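Local coordinates for gamma-glutamyltransferase 1 Threonine peptidase. MEROPS family T03 (PDB 7D9W), which catalyses the transfer of gamma-glutamyl groups from glutathione and related donors to amino acids or peptides, or to water in hydrolysis, at the interface of chains A and B. Numbering follows the deposited sequence. Chains: chain A, Gamma-glutamyltransferase 1 Threonine peptidase. MEROPS family T03; chain B, Gamma-glutamyltransferase 1 Threonine peptidase. MEROPS family T03.

Contact 1: the interface of chains A and B. Residues chain A 225-226, 229; chain B 29-33.
Helix 221-233 of chain A presents A:Leu225, A:Leu226 and A:Gln229 to a chain B loop running from B:Val29 to B:Ala33, an example of a loop held by a mixture of side-chain and backbone recognition. B:Val30 supplies the apolar anchor. The CG1 branch of B:Val30, anti to the backbone N (chi1 170°), is pressed onto the helix surface, 3.8 Å from A:Leu225 CB and about as close to the alpha carbon of A:Leu226. The other branch, CG2, leans towards the side chain of A:Leu226, so the valine rests on two successive residues of the helix. One turn further on, A:Gln229 bends at chi2 (65°) and carries its amide alongside the loop backbone. There A:Gln229 OE1 accepts the N-H of B:Lys31 at 3.0 Å. The bond is nearly straight at the hydrogen, but the donor stands well above the carbonyl plane of the amide and not on a lone pair. This bond helps to fix the loop backbone just after the valine. A second polar link is made by water 1, which lies 2.6 Å from A:Leu225 O and 2.8 Å from B:Lys31 O and so joins two backbone carbonyls that could not bond to each other. The side chain of B:Lys31 is incompletely modelled beyond CG. Beyond the turn at B:Gly32, one methyl of A:Leu225, CD1, lies 3.7 Å from B:Gly32 C and 4.0 Å from B:Ala33 CB.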
# COMPACT_ATOMS: atom_id res chain seq x y z
N LEU A 225 -10.35 8.84 -23.82
CA LEU A 225 -8.96 9.27 -23.91
C LEU A 225 -8.01 8.16 -23.46
O LEU A 225 -6.91 8.01 -24.01
CB LEU A 225 -8.74 10.52 -23.07
CG LEU A 225 -9.47 11.79 -23.52
CD1 LEU A 225 -9.33 12.88 -22.47
CD2 LEU A 225 -8.97 12.25 -24.88
N LEU A 226 -8.41 7.39 -22.44
CA LEU A 226 -7.59 6.28 -21.98
C LEU A 226 -7.50 5.19 -23.04
O LEU A 226 -6.42 4.62 -23.26
CB LEU A 226 -8.17 5.72 -20.68
CG LEU A 226 -7.35 4.73 -19.85
CD1 LEU A 226 -7.94 4.65 -18.44
CD2 LEU A 226 -7.32 3.35 -20.47
N GLN A 229 -5.21 6.35 -25.80
CA GLN A 229 -3.82 6.17 -25.39
C GLN A 229 -3.38 4.72 -25.57
O GLN A 229 -2.31 4.44 -26.12
CB GLN A 229 -3.65 6.62 -23.93
CG GLN A 229 -2.21 6.74 -23.45
CD GLN A 229 -1.45 7.84 -24.17
OE1 GLN A 229 -1.98 8.93 -24.41
NE2 GLN A 229 -0.20 7.57 -24.52
N VAL B 29 1.21 8.82 -19.48
CA VAL B 29 0.15 9.77 -19.16
C VAL B 29 -0.92 9.66 -20.23
O VAL B 29 -0.61 9.64 -21.43
CB VAL B 29 0.69 11.21 -19.07
CG1 VAL B 29 -0.42 12.16 -18.66
CG2 VAL B 29 1.87 11.28 -18.11
N VAL B 30 -2.17 9.59 -19.81
CA VAL B 30 -3.30 9.61 -20.73
C VAL B 30 -3.37 11.01 -21.34
O VAL B 30 -3.75 11.97 -20.65
CB VAL B 30 -4.61 9.24 -20.03
CG1 VAL B 30 -5.82 9.49 -20.93
CG2 VAL B 30 -4.56 7.78 -19.60
N LYS B 31 -3.00 11.13 -22.61
CA LYS B 31 -3.02 12.43 -23.28
C LYS B 31 -4.41 13.04 -23.25
O LYS B 31 -5.40 12.37 -23.55
CB LYS B 31 -2.54 12.28 -24.72
CG LYS B 31 -2.45 13.60 -25.50
N GLY B 32 -4.48 14.33 -22.92
CA GLY B 32 -5.73 15.04 -22.81
C GLY B 32 -6.40 14.93 -21.46
O GLY B 32 -7.28 15.75 -21.15
N ALA B 33 -6.00 13.96 -20.64
CA ALA B 33 -6.56 13.78 -19.30
C ALA B 33 -5.57 14.04 -18.18
O ALA B 33 -5.98 14.35 -17.07
CB ALA B 33 -7.11 12.35 -19.15
O HOH W 1 -5.74 10.07 -25.18

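Contact 2: the interface of chains A and B. Residues chain A 183-184, 187-188; chain B 27, 29, 34, 36.
With chi1 at 61°, A:Asn183 places its CG between its own backbone N and carbonyl carbon, and a chi2 near zero turns the amide to face the backbone of B:Val29. The result is a two-pronged recognition of one residue's peptide groups. A:Asn183 OD1 accepts the B:Val29 N-H at 2.8 Å, in the carbonyl plane and on a lone pair, while A:Asn183 ND2 donates to B:Val29 O at 2.7 Å. Both bonds are almost perfectly straight, and together they hold the amide flat and settle which end is oxygen. A leucine here would probably leave the N-H and carbonyl of B:Val29 without these mates and the loop less firmly fixed. The valine side chain is gripped by aromatic rings: B:Val29 CG1 sits over the centre of one face of A:Tyr187, 3.6 Å from the ring centroid, whereas B:Val29 CG2 comes to the edge of A:Phe188, in its plane, 3.7 Å from A:Phe188 CE1. B:Leu36 meets that same CE1 through CG and sends its CD2 to A:Phe184 CD1 at 3.8 Å. A:Asn183 immediately precedes the short helix 184-188, which carries the three rings; on chain B the contact falls within the long connection between strand 13-19 and the 3-10 helix 40-43.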
# COMPACT_ATOMS: atom_id res chain seq x y z
N ASN A 183 5.58 9.19 -22.59
CA ASN A 183 5.32 10.63 -22.62
C ASN A 183 5.47 11.27 -21.24
O ASN A 183 5.02 12.40 -21.04
CB ASN A 183 3.92 10.90 -23.20
CG ASN A 183 2.80 10.27 -22.38
OD1 ASN A 183 3.04 9.51 -21.45
ND2 ASN A 183 1.56 10.59 -22.74
N PHE A 184 6.11 10.57 -20.30
CA PHE A 184 6.21 11.08 -18.93
C PHE A 184 6.74 12.50 -18.92
O PHE A 184 6.15 13.40 -18.30
CB PHE A 184 7.11 10.17 -18.10
CG PHE A 184 7.28 10.61 -16.68
CD1 PHE A 184 6.19 10.65 -15.83
CD2 PHE A 184 8.52 10.99 -16.19
CE1 PHE A 184 6.33 11.05 -14.51
CE2 PHE A 184 8.67 11.39 -14.88
CZ PHE A 184 7.57 11.42 -14.04
N TYR A 187 4.65 15.77 -19.45
CA TYR A 187 3.75 16.24 -18.41
C TYR A 187 4.43 16.53 -17.09
O TYR A 187 4.03 17.46 -16.39
CB TYR A 187 2.65 15.20 -18.17
CG TYR A 187 1.62 15.16 -19.26
CD1 TYR A 187 1.81 14.37 -20.39
CD2 TYR A 187 0.48 15.94 -19.19
CE1 TYR A 187 0.86 14.34 -21.40
CE2 TYR A 187 -0.47 15.92 -20.19
CZ TYR A 187 -0.27 15.12 -21.29
OH TYR A 187 -1.21 15.11 -22.29
N PHE A 188 5.45 15.76 -16.71
CA PHE A 188 6.08 15.91 -15.40
C PHE A 188 7.55 16.30 -15.52
O PHE A 188 8.27 16.26 -14.52
CB PHE A 188 5.91 14.61 -14.60
CG PHE A 188 4.47 14.28 -14.32
CD1 PHE A 188 3.72 13.55 -15.22
CD2 PHE A 188 3.85 14.74 -13.16
CE1 PHE A 188 2.39 13.26 -14.98
CE2 PHE A 188 2.52 14.46 -12.91
CZ PHE A 188 1.78 13.71 -13.82
N GLY B 27 4.73 5.41 -16.19
CA GLY B 27 5.22 6.57 -16.88
C GLY B 27 4.37 7.04 -18.04
O GLY B 27 4.70 8.06 -18.65
N VAL B 29 1.21 8.82 -19.48
CA VAL B 29 0.15 9.77 -19.16
C VAL B 29 -0.92 9.66 -20.23
O VAL B 29 -0.61 9.64 -21.43
CB VAL B 29 0.69 11.21 -19.07
CG1 VAL B 29 -0.42 12.16 -18.66
CG2 VAL B 29 1.87 11.28 -18.11
N GLY B 34 -4.27 13.89 -18.45
CA GLY B 34 -3.25 14.37 -17.55
C GLY B 34 -2.84 13.46 -16.41
O GLY B 34 -1.98 13.85 -15.61
N LEU B 36 -1.44 9.66 -14.75
CA LEU B 36 -0.55 8.54 -15.02
C LEU B 36 -1.25 7.21 -14.84
O LEU B 36 -2.08 7.04 -13.93
CB LEU B 36 0.66 8.58 -14.08
CG LEU B 36 1.64 9.72 -14.28
CD1 LEU B 36 2.32 10.08 -12.98
CD2 LEU B 36 2.65 9.30 -15.34

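Contact 3: the interface of chains A and B. Residues chain A 92, 94-96, 245-248; chain B 69.
B:Arg69 extends along chain A residues 92-96 and 245-248, illustrating how one arginine can read several backbone and side-chain acceptors. Its CB passes the CG of A:Arg94, and B:Arg69 CG packs on A:Ile96 CG2 at 3.8 Å, beside the antiparallel bridge between the backbones of A:Ile96 and B:Arg69. The chain stays extended to NE, with CD passing the carboxylate of A:Asp92. B:Arg69 NE then makes a salt bridge and straight hydrogen bond to A:Asp92 OD1 at 2.7 Å. The oxygen lies in the guanidinium plane, but the two flat groups are turned 73° apart, so the carboxylate is met from above its plane and not in a paired, side-by-side fashion. A:Asp92 OD1 also accepts from A:Arg94 N at 2.9 Å, which positions it. At the tip, B:Arg69 NH2 donates to A:Gln246 O at 3.0 Å, in the carbonyl plane, and B:Arg69 NH1 reaches the same carbonyl through water 2. A:Arg94 O lies over one guanidinium face and A:Lys248 CG over the opposite one, both offset towards the rim. A methionine in its place would probably leave the A:Asp92 carboxylate without its charge partner and A:Gln246 O without this donor. A:Arg94 O is itself held by A:Tyr245 OH, which donates to it at 2.7 Å.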
# COMPACT_ATOMS: atom_id res chain seq x y z
N ASP A 92 -12.05 -3.15 -1.73
CA ASP A 92 -10.98 -3.57 -2.63
C ASP A 92 -11.21 -2.88 -3.98
O ASP A 92 -12.12 -3.26 -4.72
CB ASP A 92 -11.00 -5.09 -2.74
CG ASP A 92 -10.14 -5.65 -3.88
OD1 ASP A 92 -9.68 -4.90 -4.77
OD2 ASP A 92 -9.95 -6.88 -3.89
N ARG A 94 -8.46 -2.61 -6.11
CA ARG A 94 -7.26 -3.04 -6.81
C ARG A 94 -7.53 -3.18 -8.30
O ARG A 94 -8.62 -3.57 -8.73
CB ARG A 94 -6.81 -4.38 -6.23
CG ARG A 94 -5.56 -4.99 -6.83
CD ARG A 94 -4.32 -4.30 -6.32
NE ARG A 94 -3.15 -5.17 -6.36
CZ ARG A 94 -1.91 -4.75 -6.16
NH1 ARG A 94 -1.67 -3.47 -5.93
NH2 ARG A 94 -0.90 -5.61 -6.20
N GLU A 95 -6.51 -2.87 -9.11
CA GLU A 95 -6.64 -3.04 -10.55
C GLU A 95 -6.83 -4.51 -10.91
O GLU A 95 -6.46 -5.41 -10.15
CB GLU A 95 -5.39 -2.51 -11.26
CG GLU A 95 -5.08 -1.05 -10.99
CD GLU A 95 -4.00 -0.88 -9.95
OE1 GLU A 95 -4.13 -1.46 -8.84
OE2 GLU A 95 -3.01 -0.17 -10.23
N ILE A 96 -7.40 -4.75 -12.09
CA ILE A 96 -7.54 -6.10 -12.63
C ILE A 96 -6.78 -6.20 -13.95
O ILE A 96 -6.65 -5.23 -14.69
CB ILE A 96 -9.02 -6.51 -12.84
CG1 ILE A 96 -9.76 -5.54 -13.76
CG2 ILE A 96 -9.75 -6.65 -11.51
CD1 ILE A 96 -11.19 -5.97 -14.06
N TYR A 245 -15.19 -3.06 -14.92
CA TYR A 245 -14.51 -2.93 -13.64
C TYR A 245 -15.51 -2.73 -12.51
O TYR A 245 -16.44 -1.92 -12.62
CB TYR A 245 -13.51 -1.78 -13.62
CG TYR A 245 -12.78 -1.81 -12.30
CD1 TYR A 245 -11.73 -2.70 -12.09
CD2 TYR A 245 -13.20 -1.03 -11.23
CE1 TYR A 245 -11.09 -2.76 -10.88
CE2 TYR A 245 -12.56 -1.09 -10.01
CZ TYR A 245 -11.51 -1.96 -9.84
OH TYR A 245 -10.86 -2.04 -8.63
N GLN A 246 -15.31 -3.45 -11.40
CA GLN A 246 -16.04 -3.20 -10.17
C GLN A 246 -15.10 -3.26 -8.98
O GLN A 246 -14.25 -4.15 -8.89
CB GLN A 246 -17.18 -4.21 -9.95
CG GLN A 246 -18.23 -4.22 -11.05
CD GLN A 246 -19.03 -2.93 -11.12
OE1 GLN A 246 -19.57 -2.45 -10.12
NE2 GLN A 246 -19.12 -2.36 -12.32
N ALA A 247 -15.23 -2.30 -8.06
CA ALA A 247 -14.63 -2.48 -6.75
C ALA A 247 -15.41 -3.55 -5.99
O ALA A 247 -16.58 -3.83 -6.29
CB ALA A 247 -14.61 -1.17 -5.98
N LYS A 248 -14.76 -4.16 -5.00
CA LYS A 248 -15.35 -5.28 -4.27
C LYS A 248 -15.25 -5.04 -2.78
O LYS A 248 -14.16 -4.84 -2.24
CB LYS A 248 -14.64 -6.59 -4.64
CG LYS A 248 -14.88 -7.04 -6.09
CD LYS A 248 -14.43 -8.47 -6.33
CE LYS A 248 -15.09 -9.07 -7.56
NZ LYS A 248 -15.02 -10.56 -7.56
N ARG B 69 -7.10 -9.87 -9.98
CA ARG B 69 -6.39 -8.91 -9.15
C ARG B 69 -5.03 -9.47 -8.77
O ARG B 69 -4.92 -10.60 -8.28
CB ARG B 69 -7.19 -8.57 -7.89
CG ARG B 69 -8.42 -7.72 -8.17
CD ARG B 69 -9.41 -7.80 -7.01
NE ARG B 69 -10.21 -6.59 -6.86
CZ ARG B 69 -11.19 -6.22 -7.68
NH1 ARG B 69 -11.51 -6.98 -8.73
NH2 ARG B 69 -11.86 -5.10 -7.45
O HOH W 2 -13.67 -6.43 -10.52

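Contact 4: the interface of chains A and B. Residues chain A 33-35, 57, 60-61, 64; chain B 4, 6.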
# COMPACT_ATOMS: atom_id res chain seq x y z
N ALA A 33 -3.64 11.93 9.48
CA ALA A 33 -2.21 11.77 9.25
C ALA A 33 -2.07 11.48 7.76
O ALA A 33 -2.49 10.42 7.29
CB ALA A 33 -1.61 10.66 10.11
N ALA A 34 -1.54 12.44 7.01
CA ALA A 34 -1.49 12.36 5.56
C ALA A 34 -0.05 12.46 5.09
O ALA A 34 0.82 13.00 5.79
CB ALA A 34 -2.33 13.48 4.92
N PRO A 35 0.25 11.94 3.90
CA PRO A 35 1.64 11.91 3.44
C PRO A 35 2.16 13.24 2.94
O PRO A 35 3.36 13.34 2.63
CB PRO A 35 1.62 10.86 2.31
CG PRO A 35 0.22 10.89 1.81
CD PRO A 35 -0.65 11.19 3.00
N ALA A 57 -11.79 11.24 3.57
CA ALA A 57 -10.92 10.32 2.85
C ALA A 57 -11.06 10.48 1.34
O ALA A 57 -10.06 10.42 0.61
CB ALA A 57 -11.25 8.88 3.25
N THR A 60 -9.37 13.70 0.34
CA THR A 60 -7.92 13.54 0.48
C THR A 60 -7.35 12.70 -0.65
O THR A 60 -6.30 13.04 -1.22
CB THR A 60 -7.61 12.92 1.84
OG1 THR A 60 -8.11 13.77 2.88
CG2 THR A 60 -6.10 12.74 2.02
N ALA A 61 -8.03 11.60 -1.01
CA ALA A 61 -7.53 10.74 -2.08
C ALA A 61 -7.46 11.49 -3.41
O ALA A 61 -6.48 11.34 -4.15
CB ALA A 61 -8.41 9.50 -2.20
N LEU A 64 -4.44 14.04 -3.26
CA LEU A 64 -3.12 13.44 -3.46
C LEU A 64 -2.92 12.94 -4.89
O LEU A 64 -1.76 12.82 -5.32
CB LEU A 64 -2.91 12.29 -2.46
CG LEU A 64 -2.97 12.71 -0.98
CD1 LEU A 64 -3.06 11.49 -0.08
CD2 LEU A 64 -1.76 13.57 -0.60
N PHE B 4 -2.83 7.13 3.94
CA PHE B 4 -3.30 8.13 4.89
C PHE B 4 -4.33 7.51 5.83
O PHE B 4 -4.97 6.50 5.51
CB PHE B 4 -3.88 9.39 4.22
CG PHE B 4 -5.06 9.14 3.32
CD1 PHE B 4 -6.35 9.12 3.83
CD2 PHE B 4 -4.87 8.97 1.97
CE1 PHE B 4 -7.44 8.89 2.99
CE2 PHE B 4 -5.95 8.75 1.12
CZ PHE B 4 -7.24 8.72 1.63
N ILE B 6 -7.45 8.52 8.82
CA ILE B 6 -8.39 9.54 9.28
C ILE B 6 -9.31 8.96 10.35
O ILE B 6 -9.77 7.82 10.24
CB ILE B 6 -9.25 10.09 8.11
CG1 ILE B 6 -8.37 10.78 7.08
CG2 ILE B 6 -10.31 11.06 8.65
CD1 ILE B 6 -9.10 11.11 5.78
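The backbone carbonyl oxygen of A:Ala33 is one polar atom that comes up to B:Phe4, lying 3.4 Å from B:Phe4 CA and 3.5 Å from its CB; both are contacts with carbon, not hydrogen bonds. From there the contact is a case of an aromatic ring clasped by small and branched aliphatic groups. A chi1 of 60° sets the CG of B:Phe4 between its own N and carbonyl carbon, and the ring is thereby directed at helix 53-67 of chain A. A:Thr60 approaches from the opposite direction and lays its methyl CG2 over the centre of one face, 3.8 Å from the ring centroid of B:Phe4. That methyl is anti to the threonine's backbone N, whereas OG1 points towards B:Ile6. On the same side of the ring, A:Leu64 CD1 stands over the corner at B:Phe4 CD2, 3.7 Å away. A:Ala57 brings its CB to the ring edge, in plane, 3.8 Å from B:Phe4 CE1. The short side chains of A:Ala57 and A:Ala61 probably let the ring approach the helix backbone, where A:Ala57 O lies 3.5 Å from B:Phe4 CZ. B:Ile6, from the same strand, adds its CD1 at 3.5 Å from A:Ala57 CA. Strand 2-7 of chain B, which starts just after the nucleophile B:Thr1, lies alongside strand 30-34 of chain A and sends B:Phe4 towards helix 53-67, where sheet and helix meet within the layered sandwich of N-terminal nucleophile hydrolases.

Contacts 1 and 2 are neighbours: the centres of their C-alpha atoms lie about 9 Å apart, and they share B:Val29, so one chain B loop is held by helices 221-233 and 184-188 at once. Measured between the same centres, contact 3 lies about 21 Å from contacts 1 and 4 and about 23 Å from contact 2; contact 4 is about 25 Å from contact 1. The interface is therefore pinned at separated places. In this family the two chains arise by self-cleavage of one precursor, and such pinning would suit chains that probably fold together before cleavage. Contact 1 is centred about 21 Å from B:Thr1, whereas contact 4 is nearer that residue in sequence.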